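Local coordinates for protein cellulase (Xanthomonas axonopodis pv. citri, PDB 4W7W) that probably hydrolyses beta-1,4-glucosidic bonds of cellulose, as a glycosyl hydrolase family 5 (alpha/beta)8-barrel enzyme that binds cello-oligosaccharides in its cleft, at residues L68-E73 against G89-S94; L107-Y112 against A131-R136; V75-E78 against L83-A86; L139-K142 against A146-F149; D46-A51 against G302-P307. All blocks are in the same frame, centred on the assembly; numbering follows the deposited sequence.

Interaction 1. Residues L68-E73 against G89-S94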
# COMPACT_ATOMS: atom_id res chain seq x y z
N LEU A 68 0.28 -3.72 5.76
CA LEU A 68 -0.19 -5.07 6.01
C LEU A 68 -1.25 -5.46 4.98
O LEU A 68 -2.44 -5.14 5.14
CB LEU A 68 -0.78 -5.16 7.41
CG LEU A 68 -1.23 -6.56 7.83
CD1 LEU A 68 -0.02 -7.44 8.10
CD2 LEU A 68 -2.13 -6.49 9.06
N PRO A 69 -0.83 -6.14 3.91
CA PRO A 69 -1.81 -6.69 2.97
C PRO A 69 -2.69 -7.75 3.63
O PRO A 69 -2.20 -8.58 4.38
CB PRO A 69 -0.91 -7.37 1.92
CG PRO A 69 0.39 -6.62 1.99
CD PRO A 69 0.56 -6.32 3.45
N PHE A 70 -3.97 -7.71 3.30
CA PHE A 70 -4.88 -8.80 3.65
C PHE A 70 -6.01 -8.79 2.62
O PHE A 70 -6.15 -7.84 1.84
CB PHE A 70 -5.42 -8.68 5.08
CG PHE A 70 -6.22 -7.44 5.30
CD1 PHE A 70 -5.58 -6.30 5.69
CD2 PHE A 70 -7.59 -7.41 5.11
CE1 PHE A 70 -6.25 -5.13 5.90
CE2 PHE A 70 -8.29 -6.23 5.30
CZ PHE A 70 -7.62 -5.09 5.70
N LEU A 71 -6.76 -9.88 2.57
CA LEU A 71 -7.79 -10.02 1.54
C LEU A 71 -9.17 -9.64 2.01
O LEU A 71 -9.65 -10.05 3.09
CB LEU A 71 -7.89 -11.45 1.02
CG LEU A 71 -6.62 -12.00 0.38
CD1 LEU A 71 -6.93 -13.35 -0.22
CD2 LEU A 71 -6.08 -11.04 -0.67
N TRP A 72 -9.85 -8.89 1.15
CA TRP A 72 -11.26 -8.56 1.34
C TRP A 72 -12.08 -9.81 1.60
O TRP A 72 -12.90 -9.86 2.51
CB TRP A 72 -11.73 -7.80 0.09
CG TRP A 72 -13.07 -7.16 0.17
CD1 TRP A 72 -13.99 -7.23 1.19
CD2 TRP A 72 -13.66 -6.37 -0.86
NE1 TRP A 72 -15.12 -6.54 0.84
CE2 TRP A 72 -14.94 -5.99 -0.41
CE3 TRP A 72 -13.24 -5.97 -2.13
CZ2 TRP A 72 -15.80 -5.22 -1.19
CZ3 TRP A 72 -14.09 -5.22 -2.91
CH2 TRP A 72 -15.36 -4.85 -2.43
N GLU A 73 -11.84 -10.86 0.82
CA GLU A 73 -12.62 -12.09 0.93
C GLU A 73 -12.42 -12.81 2.24
O GLU A 73 -13.30 -13.57 2.67
CB GLU A 73 -12.27 -13.04 -0.21
CG GLU A 73 -12.55 -12.50 -1.60
CD GLU A 73 -11.41 -11.70 -2.22
OE1 GLU A 73 -10.45 -11.29 -1.53
OE2 GLU A 73 -11.48 -11.43 -3.44
N GLY A 89 -9.41 -10.54 14.32
CA GLY A 89 -8.53 -10.79 15.44
C GLY A 89 -7.06 -10.83 15.05
O GLY A 89 -6.21 -10.33 15.76
N LEU A 90 -6.77 -11.42 13.89
CA LEU A 90 -5.41 -11.47 13.39
C LEU A 90 -4.90 -10.07 13.09
O LEU A 90 -3.75 -9.73 13.40
CB LEU A 90 -5.34 -12.36 12.15
CG LEU A 90 -5.50 -13.86 12.46
CD1 LEU A 90 -5.89 -14.64 11.21
CD2 LEU A 90 -4.22 -14.44 13.05
N ILE A 91 -5.75 -9.24 12.48
CA ILE A 91 -5.37 -7.86 12.19
C ILE A 91 -5.11 -7.12 13.50
O ILE A 91 -4.12 -6.41 13.63
CB ILE A 91 -6.44 -7.15 11.34
CG1 ILE A 91 -6.53 -7.80 9.95
CG2 ILE A 91 -6.14 -5.67 11.22
CD1 ILE A 91 -7.77 -7.44 9.16
N LYS A 92 -6.00 -7.28 14.47
CA LYS A 92 -5.84 -6.61 15.76
C LYS A 92 -4.59 -7.07 16.50
O LYS A 92 -3.95 -6.28 17.19
CB LYS A 92 -7.10 -6.78 16.62
CG LYS A 92 -8.25 -5.96 16.08
CD LYS A 92 -9.51 -6.05 16.90
CE LYS A 92 -10.54 -5.06 16.38
NZ LYS A 92 -11.70 -4.92 17.28
N LYS A 93 -4.20 -8.33 16.34
CA LYS A 93 -2.97 -8.84 16.93
C LYS A 93 -1.75 -8.17 16.28
O LYS A 93 -0.80 -7.77 16.98
CB LYS A 93 -2.94 -10.36 16.79
CG LYS A 93 -1.72 -11.04 17.34
CD LYS A 93 -1.87 -12.56 17.29
CE LYS A 93 -0.59 -13.29 17.65
NZ LYS A 93 -0.67 -14.71 17.25
N SER A 94 -1.76 -8.03 14.96
CA SER A 94 -0.71 -7.27 14.30
C SER A 94 -0.66 -5.82 14.78
O SER A 94 0.42 -5.25 14.95
CB SER A 94 -0.87 -7.30 12.77
OG SER A 94 -0.68 -8.61 12.26
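Packing of a barrel strand under a covering helix is built here from F70 and L68 of strand 65-70 and I91 and S94 of helix 85-100. The main element is a CH-pi contact: I91 CD1 stands 3.9 Å from the centroid of the F70 ring and only 5° off the ring normal, so the methyl sits over the middle of one face. I91 CD1 lies 4.1 Å from F70 CD2 and 4.3 Å from F70 CE1, the extremes among the six ring carbons, which confirms the centring. The two side chains cross at about a right angle. F70 holds CG between its backbone N and carbonyl carbon (chi1 62°), which swings the ring toward the helix; I91 keeps CG1 beside its own N (chi1 -65°) and delivers CD1 as the reaching end. One helical turn further on, S94 meets the other strand residue, with L68 CD2 lying 4.0 Å from S94 CB and 4.1 Å from its OG. No hydrogen bond joins the two segments; the contact rests on CH-pi and van der Waals packing. L68 and F70 alternate with P69, which packs on E33 and D108. Around the contact, Y49 covers F70 and I91 from the loop before helix 52-60, V75 of helix 72-75 touches both, and backbone hydrogen bonds join strand 65-70 to the neighbouring strand 104-109.

Interaction 2. Residues L107-Y112 against A131-R136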
# COMPACT_ATOMS: atom_id res chain seq x y z
N LEU A 107 -3.62 -0.68 6.91
CA LEU A 107 -4.49 -1.79 6.54
C LEU A 107 -4.66 -1.74 5.03
O LEU A 107 -5.35 -0.85 4.51
CB LEU A 107 -5.84 -1.64 7.23
CG LEU A 107 -5.77 -1.64 8.76
CD1 LEU A 107 -7.18 -1.56 9.33
CD2 LEU A 107 -5.02 -2.85 9.30
N ASP A 108 -3.99 -2.65 4.32
CA ASP A 108 -4.02 -2.69 2.85
C ASP A 108 -4.98 -3.76 2.39
O ASP A 108 -4.69 -4.94 2.47
CB ASP A 108 -2.60 -2.97 2.32
CG ASP A 108 -2.57 -3.54 0.92
OD1 ASP A 108 -3.50 -3.31 0.12
OD2 ASP A 108 -1.56 -4.26 0.67
N LEU A 109 -6.16 -3.31 1.94
CA LEU A 109 -7.14 -4.21 1.33
C LEU A 109 -6.58 -4.61 -0.05
O LEU A 109 -6.66 -3.83 -1.00
CB LEU A 109 -8.49 -3.53 1.20
CG LEU A 109 -9.65 -4.48 0.89
CD1 LEU A 109 -10.01 -5.32 2.10
CD2 LEU A 109 -10.86 -3.68 0.43
N HIS A 110 -5.96 -5.78 -0.12
CA HIS A 110 -5.02 -6.06 -1.19
C HIS A 110 -5.72 -6.75 -2.36
O HIS A 110 -5.46 -7.92 -2.65
CB HIS A 110 -3.85 -6.87 -0.66
CG HIS A 110 -2.62 -6.81 -1.51
ND1 HIS A 110 -1.65 -5.84 -1.34
CD2 HIS A 110 -2.18 -7.61 -2.50
CE1 HIS A 110 -0.67 -6.06 -2.19
NE2 HIS A 110 -0.96 -7.13 -2.91
N ASN A 111 -6.61 -6.00 -3.02
CA ASN A 111 -7.63 -6.64 -3.85
C ASN A 111 -7.74 -6.23 -5.31
O ASN A 111 -8.55 -6.82 -6.01
CB ASN A 111 -9.00 -6.57 -3.16
CG ASN A 111 -9.23 -7.74 -2.28
OD1 ASN A 111 -8.64 -7.84 -1.19
ND2 ASN A 111 -9.97 -8.72 -2.78
N TYR A 112 -6.97 -5.26 -5.79
CA TYR A 112 -6.94 -4.98 -7.23
C TYR A 112 -8.31 -4.60 -7.79
O TYR A 112 -8.60 -4.83 -8.97
CB TYR A 112 -6.34 -6.15 -8.02
CG TYR A 112 -4.98 -6.60 -7.53
CD1 TYR A 112 -3.83 -6.01 -7.99
CD2 TYR A 112 -4.85 -7.61 -6.58
CE1 TYR A 112 -2.58 -6.41 -7.55
CE2 TYR A 112 -3.61 -8.02 -6.12
CZ TYR A 112 -2.47 -7.41 -6.61
OH TYR A 112 -1.23 -7.83 -6.16
N ALA A 131 -17.58 0.42 -0.01
CA ALA A 131 -17.89 1.40 1.04
C ALA A 131 -18.36 0.69 2.31
O ALA A 131 -18.03 1.12 3.41
CB ALA A 131 -18.90 2.42 0.54
N ASP A 132 -19.14 -0.38 2.17
CA ASP A 132 -19.58 -1.13 3.34
C ASP A 132 -18.41 -1.78 4.08
O ASP A 132 -18.33 -1.73 5.32
CB ASP A 132 -20.61 -2.19 2.96
CG ASP A 132 -21.10 -2.97 4.16
OD1 ASP A 132 -21.95 -2.42 4.91
OD2 ASP A 132 -20.64 -4.10 4.38
N LEU A 133 -17.49 -2.37 3.33
CA LEU A 133 -16.29 -2.95 3.91
C LEU A 133 -15.58 -1.89 4.76
O LEU A 133 -15.24 -2.12 5.93
CB LEU A 133 -15.40 -3.50 2.80
CG LEU A 133 -14.03 -4.07 3.17
CD1 LEU A 133 -12.98 -3.02 3.51
CD2 LEU A 133 -14.14 -5.11 4.29
N TRP A 134 -15.34 -0.72 4.16
CA TRP A 134 -14.58 0.30 4.86
C TRP A 134 -15.34 0.96 5.99
O TRP A 134 -14.74 1.37 6.97
CB TRP A 134 -13.97 1.31 3.88
CG TRP A 134 -12.68 0.80 3.30
CD1 TRP A 134 -12.45 0.38 2.03
CD2 TRP A 134 -11.49 0.56 4.04
NE1 TRP A 134 -11.16 -0.09 1.92
CE2 TRP A 134 -10.56 0.01 3.15
CE3 TRP A 134 -11.12 0.76 5.37
CZ2 TRP A 134 -9.27 -0.33 3.54
CZ3 TRP A 134 -9.85 0.41 5.76
CH2 TRP A 134 -8.93 -0.12 4.86
N ARG A 135 -16.66 1.07 5.88
CA ARG A 135 -17.48 1.48 7.02
C ARG A 135 -17.19 0.57 8.22
O ARG A 135 -16.95 1.04 9.34
CB ARG A 135 -18.96 1.43 6.67
CG ARG A 135 -19.89 1.72 7.84
CD ARG A 135 -21.37 1.60 7.46
NE ARG A 135 -21.73 0.22 7.20
CZ ARG A 135 -22.04 -0.68 8.13
NH1 ARG A 135 -22.06 -0.33 9.40
NH2 ARG A 135 -22.29 -1.93 7.77
N ARG A 136 -17.23 -0.72 7.97
CA ARG A 136 -17.05 -1.70 9.03
C ARG A 136 -15.64 -1.63 9.62
O ARG A 136 -15.48 -1.68 10.84
CB ARG A 136 -17.38 -3.08 8.52
CG ARG A 136 -18.84 -3.26 8.18
CD ARG A 136 -19.08 -4.59 7.52
NE ARG A 136 -20.46 -4.83 7.09
CZ ARG A 136 -21.40 -5.33 7.87
NH1 ARG A 136 -21.17 -5.53 9.15
NH2 ARG A 136 -22.60 -5.58 7.38
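W134 slides its indole past L109, with its rim against the carbonyl of L107; the side chains of W134 and L109 run in opposite directions. At one edge, in the ring plane, L107 O lies 3.7 Å from W134 CH2, while L109 CB comes to 4.0 Å of W134 CZ2. L109 carries its CG anti to the backbone N (chi1 -166°), and its CD2 thereby reaches both W134 NE1, at 3.9 Å, and L133 CD1, at 3.8 Å. L109 and L133 meet tip to tip; the same L133 CD1 stands 3.6 Å above the W134 plane, displaced toward the rim, so this methyl touches both L109 CD2 and the indole face. The indole N-H is spent elsewhere, on L151 O, which would fix the rotation of the ring. D108 points away from the helix, and just past the strand H110 ND1 donates to its OD2 over 2.6 Å, in the imidazole plane and on the syn lone pair; H110 also touches a bound glucose unit. The axes of the segments 107-109 and 131-136 run nearly antiparallel, at 162° and 11.8 Å apart. F70 of strand 65-70, W72 of helix 72-75 and T170 and I174 of helix 160-176 pack around the contact.

Interaction 3. Residues V75-E78 against L83-A86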
# COMPACT_ATOMS: atom_id res chain seq x y z
N VAL A 75 -11.51 -11.12 5.22
CA VAL A 75 -12.05 -10.33 6.32
C VAL A 75 -13.56 -10.16 6.23
O VAL A 75 -14.21 -9.89 7.25
CB VAL A 75 -11.32 -8.97 6.42
CG1 VAL A 75 -11.85 -7.95 5.43
CG2 VAL A 75 -11.39 -8.43 7.84
N GLN A 76 -14.13 -10.30 5.04
CA GLN A 76 -15.58 -10.12 4.83
C GLN A 76 -16.04 -11.17 3.84
O GLN A 76 -16.09 -10.91 2.64
CB GLN A 76 -15.91 -8.71 4.33
CG GLN A 76 -17.40 -8.41 4.40
CD GLN A 76 -17.78 -7.05 3.83
OE1 GLN A 76 -17.15 -6.55 2.89
NE2 GLN A 76 -18.79 -6.43 4.39
N PRO A 77 -16.38 -12.38 4.35
CA PRO A 77 -16.64 -13.50 3.45
C PRO A 77 -17.91 -13.43 2.61
O PRO A 77 -18.07 -14.21 1.68
CB PRO A 77 -16.68 -14.72 4.39
CG PRO A 77 -16.11 -14.28 5.67
CD PRO A 77 -16.22 -12.80 5.75
N GLU A 78 -18.80 -12.48 2.92
CA GLU A 78 -19.95 -12.19 2.07
C GLU A 78 -20.03 -10.70 1.89
O GLU A 78 -19.90 -9.95 2.86
CB GLU A 78 -21.23 -12.68 2.72
CG GLU A 78 -21.32 -14.19 2.80
CD GLU A 78 -21.53 -14.85 1.44
OE1 GLU A 78 -21.95 -14.16 0.48
OE2 GLU A 78 -21.27 -16.07 1.33
N LEU A 83 -17.99 -8.73 9.37
CA LEU A 83 -16.58 -9.08 9.31
C LEU A 83 -16.35 -10.43 9.96
O LEU A 83 -17.01 -10.81 10.93
CB LEU A 83 -15.75 -8.03 10.03
CG LEU A 83 -15.84 -6.61 9.47
CD1 LEU A 83 -14.94 -5.70 10.31
CD2 LEU A 83 -15.50 -6.54 7.99
N ASP A 84 -15.38 -11.17 9.43
CA ASP A 84 -14.97 -12.43 10.01
C ASP A 84 -14.16 -12.13 11.27
O ASP A 84 -13.13 -11.45 11.22
CB ASP A 84 -14.13 -13.20 9.01
CG ASP A 84 -13.69 -14.54 9.54
OD1 ASP A 84 -14.45 -15.50 9.35
OD2 ASP A 84 -12.60 -14.65 10.13
N GLN A 85 -14.62 -12.65 12.40
CA GLN A 85 -14.00 -12.29 13.67
C GLN A 85 -12.60 -12.85 13.83
O GLN A 85 -11.74 -12.19 14.41
CB GLN A 85 -14.89 -12.69 14.85
CG GLN A 85 -16.20 -11.93 14.87
CD GLN A 85 -16.03 -10.43 14.90
OE1 GLN A 85 -16.44 -9.72 13.97
NE2 GLN A 85 -15.39 -9.94 15.93
N ALA A 86 -12.34 -14.04 13.31
CA ALA A 86 -10.98 -14.58 13.38
C ALA A 86 -10.02 -13.73 12.57
O ALA A 86 -8.92 -13.44 13.04
CB ALA A 86 -10.93 -16.02 12.91
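L83 opens the second segment by closing on the backbone of V75: L83 CA lies 3.2 Å from V75 O, a CA-H...O contact. Its side chain folds back over the same carbonyl, L83 CD2 approaching V75 O to 3.7 Å, and brushes Q76 CB. D84 follows and makes the one hydrogen bond of the contact, D84 N to V75 O at 2.8 Å. That bond is nearly straight at its hydrogen (167°), yet the donor stands 40° above the carbonyl plane instead of on a lone pair. D84 CB then packs at 3.9 Å on P77 CD, the two side chains crossing at about a right angle. With CG anti to its backbone N (chi1 -179°), D84 turns its carboxylate onward to the helix that begins at Q85, where OD2 accepts from the backbone N of Q87: D84 is the N-cap of helix 85-100. The contact thus lies in the beta-to-alpha connection between strand 65-70 and that helix. In the first segment, Q76 is the residue at which the chain leaves helix 72-75, and its amide group bonds to G81 O, D132 OD2 and W72 NE1. The chemistry implies that the short loop is closed through the backbone: one carbonyl receives an N-H and a C-H together, while the D84 carboxylate caps the helix and the Q76 amide bonds to neighbouring elements.

Interaction 4. Residues L139-K142 against A146-F149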
# COMPACT_ATOMS: atom_id res chain seq x y z
N LEU A 139 -15.32 1.51 11.73
CA LEU A 139 -15.95 1.36 13.04
C LEU A 139 -15.04 0.61 14.01
O LEU A 139 -15.05 0.92 15.20
CB LEU A 139 -17.30 0.66 12.92
CG LEU A 139 -18.42 1.53 12.32
CD1 LEU A 139 -19.62 0.67 11.93
CD2 LEU A 139 -18.86 2.64 13.26
N GLU A 140 -14.27 -0.34 13.51
CA GLU A 140 -13.37 -1.10 14.36
C GLU A 140 -12.15 -0.31 14.81
O GLU A 140 -11.67 -0.49 15.92
CB GLU A 140 -12.87 -2.36 13.66
CG GLU A 140 -13.92 -3.37 13.31
CD GLU A 140 -14.59 -3.98 14.51
OE1 GLU A 140 -13.98 -4.03 15.63
OE2 GLU A 140 -15.74 -4.45 14.32
N PHE A 141 -11.63 0.55 13.93
CA PHE A 141 -10.31 1.16 14.12
C PHE A 141 -10.34 2.68 14.26
O PHE A 141 -9.29 3.30 14.35
CB PHE A 141 -9.38 0.73 12.99
CG PHE A 141 -9.09 -0.74 13.00
CD1 PHE A 141 -8.36 -1.32 14.03
CD2 PHE A 141 -9.62 -1.57 12.02
CE1 PHE A 141 -8.14 -2.68 14.08
CE2 PHE A 141 -9.39 -2.94 12.05
CZ PHE A 141 -8.64 -3.49 13.07
N LYS A 142 -11.53 3.27 14.34
CA LYS A 142 -11.61 4.72 14.39
C LYS A 142 -10.88 5.32 15.59
O LYS A 142 -10.33 6.41 15.47
CB LYS A 142 -13.05 5.23 14.34
CG LYS A 142 -13.93 4.65 15.40
CD LYS A 142 -15.33 5.23 15.30
CE LYS A 142 -15.38 6.64 15.86
NZ LYS A 142 -15.42 6.63 17.34
N ALA A 146 -2.78 4.78 15.44
CA ALA A 146 -1.76 4.07 14.70
C ALA A 146 -2.26 3.54 13.35
O ALA A 146 -1.42 3.15 12.53
CB ALA A 146 -1.21 2.92 15.53
N VAL A 147 -3.57 3.47 13.15
CA VAL A 147 -4.10 2.79 11.97
C VAL A 147 -4.33 3.75 10.82
O VAL A 147 -4.94 4.82 11.00
CB VAL A 147 -5.39 2.04 12.33
CG1 VAL A 147 -5.98 1.39 11.09
CG2 VAL A 147 -5.14 1.01 13.41
N ILE A 148 -3.85 3.35 9.64
CA ILE A 148 -4.02 4.07 8.39
C ILE A 148 -4.84 3.17 7.46
O ILE A 148 -4.62 1.95 7.42
CB ILE A 148 -2.63 4.38 7.79
CG1 ILE A 148 -1.84 5.32 8.71
CG2 ILE A 148 -2.75 4.96 6.40
CD1 ILE A 148 -0.37 5.43 8.38
N PHE A 149 -5.79 3.76 6.73
CA PHE A 149 -6.69 2.97 5.88
C PHE A 149 -6.21 2.99 4.43
O PHE A 149 -6.32 4.01 3.74
CB PHE A 149 -8.11 3.52 5.97
CG PHE A 149 -8.69 3.53 7.36
CD1 PHE A 149 -8.40 2.57 8.31
CD2 PHE A 149 -9.61 4.50 7.70
CE1 PHE A 149 -9.00 2.60 9.56
CE2 PHE A 149 -10.21 4.53 8.96
CZ PHE A 149 -9.92 3.56 9.88
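F141 meets both V147 and F149 with its first side-chain atom. Its CB lies 4.0 Å from V147 CG1 and, in the plane of the F149 ring and at its edge, 3.9 Å from F149 CE1. The CB of a helix residue thus abuts one phenyl rim, while its own ring is led off in another direction, CG being placed beside the backbone N (chi1 -65°). Further out, F141 CD1 comes to 4.0 Å of V147 CG2, the two side chains crossing obliquely. Both valine methyls are therefore used, CG1 against CB and CG2 against the ring. One face of the F141 ring carries E140 CB, 3.7 Å above the plane and offset toward the rim. The contact lies at an alpha-to-beta loop of the barrel, where the chain leaves helix 127-141 and enters strand 147-150. Across this loop N181 ND2 hydrogen-bonds to the carbonyl oxygens of both F141 and V147, a polar link between two segments that share no direct hydrogen bond. The remaining ring atoms of F141 meet other elements: L107 of strand 104-109 packs on CD2, K92 on CE1, and I91 of helix 85-100 receives the tip at CZ.

Interaction 5. Residues D46-A51 against G302-P307. With BGC (beta-D-glucopyranose), chain B.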
# COMPACT_ATOMS: atom_id res chain seq x y z
N ASP A 46 -2.32 -21.66 3.79
CA ASP A 46 -2.45 -20.83 2.59
C ASP A 46 -1.98 -19.39 2.76
O ASP A 46 -1.65 -18.72 1.79
CB ASP A 46 -3.91 -20.81 2.16
CG ASP A 46 -4.46 -22.21 1.93
OD1 ASP A 46 -3.83 -22.93 1.13
OD2 ASP A 46 -5.47 -22.58 2.55
N TYR A 47 -1.96 -18.91 4.00
CA TYR A 47 -1.54 -17.54 4.27
C TYR A 47 -1.11 -17.47 5.71
O TYR A 47 -1.38 -18.38 6.51
CB TYR A 47 -2.69 -16.57 3.99
CG TYR A 47 -3.86 -16.67 4.95
CD1 TYR A 47 -4.91 -17.55 4.70
CD2 TYR A 47 -3.94 -15.87 6.07
CE1 TYR A 47 -6.00 -17.63 5.54
CE2 TYR A 47 -5.02 -15.95 6.93
CZ TYR A 47 -6.04 -16.83 6.67
OH TYR A 47 -7.11 -16.86 7.53
N THR A 48 -0.42 -16.39 6.05
CA THR A 48 0.04 -16.18 7.40
C THR A 48 0.03 -14.70 7.71
O THR A 48 0.15 -13.88 6.81
CB THR A 48 1.45 -16.75 7.60
OG1 THR A 48 1.78 -16.70 8.99
CG2 THR A 48 2.49 -15.97 6.80
N TYR A 49 -0.13 -14.37 8.99
CA TYR A 49 0.12 -13.03 9.48
C TYR A 49 1.57 -12.94 9.94
O TYR A 49 2.24 -13.95 10.12
CB TYR A 49 -0.91 -12.65 10.57
CG TYR A 49 -2.18 -12.11 9.96
CD1 TYR A 49 -3.05 -12.93 9.27
CD2 TYR A 49 -2.47 -10.76 10.01
CE1 TYR A 49 -4.18 -12.43 8.64
CE2 TYR A 49 -3.59 -10.24 9.38
CZ TYR A 49 -4.44 -11.07 8.71
OH TYR A 49 -5.55 -10.53 8.09
N PRO A 50 2.08 -11.72 10.13
CA PRO A 50 3.49 -11.60 10.47
C PRO A 50 3.78 -12.07 11.88
O PRO A 50 2.89 -12.10 12.74
CB PRO A 50 3.76 -10.08 10.34
CG PRO A 50 2.58 -9.51 9.59
CD PRO A 50 1.43 -10.41 9.94
N ALA A 51 5.02 -12.43 12.12
CA ALA A 51 5.46 -12.72 13.48
C ALA A 51 5.66 -11.39 14.20
O ALA A 51 6.05 -10.40 13.59
CB ALA A 51 6.79 -13.47 13.45
N GLY A 302 8.32 -10.17 5.20
CA GLY A 302 7.45 -11.30 5.50
C GLY A 302 8.21 -12.61 5.36
O GLY A 302 9.17 -12.70 4.59
N ALA A 303 7.75 -13.62 6.08
CA ALA A 303 8.50 -14.86 6.24
C ALA A 303 8.31 -15.89 5.12
O ALA A 303 8.94 -16.94 5.17
CB ALA A 303 8.13 -15.50 7.57
N TRP A 304 7.45 -15.62 4.14
CA TRP A 304 7.10 -16.61 3.13
C TRP A 304 7.64 -16.33 1.71
O TRP A 304 7.15 -16.89 0.73
CB TRP A 304 5.59 -16.78 3.11
CG TRP A 304 5.04 -17.67 4.19
CD1 TRP A 304 5.64 -18.05 5.36
CD2 TRP A 304 3.75 -18.28 4.19
NE1 TRP A 304 4.80 -18.87 6.08
CE2 TRP A 304 3.64 -19.04 5.38
CE3 TRP A 304 2.69 -18.29 3.29
CZ2 TRP A 304 2.50 -19.78 5.69
CZ3 TRP A 304 1.56 -19.02 3.60
CH2 TRP A 304 1.48 -19.76 4.79
N TRP A 305 8.66 -15.49 1.59
CA TRP A 305 9.34 -15.32 0.30
C TRP A 305 10.38 -16.42 0.07
O TRP A 305 11.08 -16.81 1.00
CB TRP A 305 10.01 -13.95 0.22
CG TRP A 305 9.03 -12.83 0.27
CD1 TRP A 305 8.85 -11.93 1.29
CD2 TRP A 305 8.05 -12.52 -0.72
NE1 TRP A 305 7.84 -11.06 0.97
CE2 TRP A 305 7.33 -11.40 -0.26
CE3 TRP A 305 7.73 -13.05 -1.97
CZ2 TRP A 305 6.30 -10.81 -1.00
CZ3 TRP A 305 6.70 -12.48 -2.70
CH2 TRP A 305 5.99 -11.37 -2.21
N LYS A 306 10.47 -16.91 -1.16
CA LYS A 306 11.44 -17.95 -1.53
C LYS A 306 12.84 -17.35 -1.63
O LYS A 306 12.98 -16.14 -1.83
CB LYS A 306 11.09 -18.60 -2.87
CG LYS A 306 9.73 -19.30 -2.90
CD LYS A 306 9.65 -20.34 -4.02
CE LYS A 306 8.31 -20.31 -4.74
NZ LYS A 306 8.26 -19.20 -5.74
N PRO A 307 13.89 -18.19 -1.49
CA PRO A 307 15.28 -17.71 -1.49
C PRO A 307 15.64 -16.80 -2.65
O PRO A 307 16.44 -15.87 -2.49
CB PRO A 307 16.09 -19.01 -1.55
CG PRO A 307 15.23 -20.02 -0.89
CD PRO A 307 13.83 -19.65 -1.28
C2 BGC B . 4.91 -11.34 -6.09
C3 BGC B . 4.12 -12.65 -6.01
C4 BGC B . 3.34 -12.79 -4.70
C5 BGC B . 2.58 -11.51 -4.39
C6 BGC B . 1.99 -11.53 -2.99
C1 BGC B . 4.01 -10.16 -5.76
O1 BGC B . 4.76 -8.93 -5.72
O2 BGC B . 5.47 -11.18 -7.40
O3 BGC B . 5.03 -13.75 -6.18
O4 BGC B . 2.36 -13.82 -4.80
O5 BGC B . 3.46 -10.38 -4.48
O6 BGC B . 1.16 -10.40 -2.87
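The indole of W304 has T48 CG2 on one face, 3.5 Å above the plane, and D46 O at its edge, in plane. The methyl makes a CH-pi contact with the five-membered ring, 3.6 Å from its centroid and 13° off the normal, while T48 CB lies 3.7 Å from W304 CZ2. With OG1 of T48 anti to the backbone N (chi1 -172°), CG2 falls between N and the carbonyl carbon and comes down on the ring. The benzo end of the indole reaches the main chain: W304 CZ3 is 3.5 Å from Y47 CA. D46 O itself is hydrogen-bonded to N35 ND2, a residue of the glycan pocket. These two loops follow strands 24-29 and 293-301, the first and last of the closed barrel and neighbours in it; both lie at the strand-end rim, and W305 and K306 of the second touch bound sugar. W305 borders the glucose, W305 CH2 lying 3.5 Å from BGC O5, so the indole turns its edge, not its face, to the sugar, and that edge sits over the pyranose ring. W305 stacks on Y309, meets F34 edge-to-face, and spends its NE1 on A301 O, which would restrict rotation of the ring. The glucose is also hydrogen-bonded to E33 OE2.

Overall arrangement
Interactions 1, 2 and 4 are buried packing between barrel strands and their covering helices, apolar across each interface and without direct hydrogen bonds. Strands 65-70, 104-109 and 147-150 are sheet neighbours, and I91 and F141 touch, as do W134 and F149, so these three form one continuous layer; interactions 2 and 4 share helix 127-141. Interaction 3, about 21 Å from the chain centre, is still largely buried but with P77 and D84 partly exposed; it uses helix 85-100 like interaction 1 and includes the one hydrogen bond that directly joins a pair of segments here. Interaction 5, partly buried, joins loops 251 residues apart at the glycan site; Y49 and P50 connect it to interaction 1.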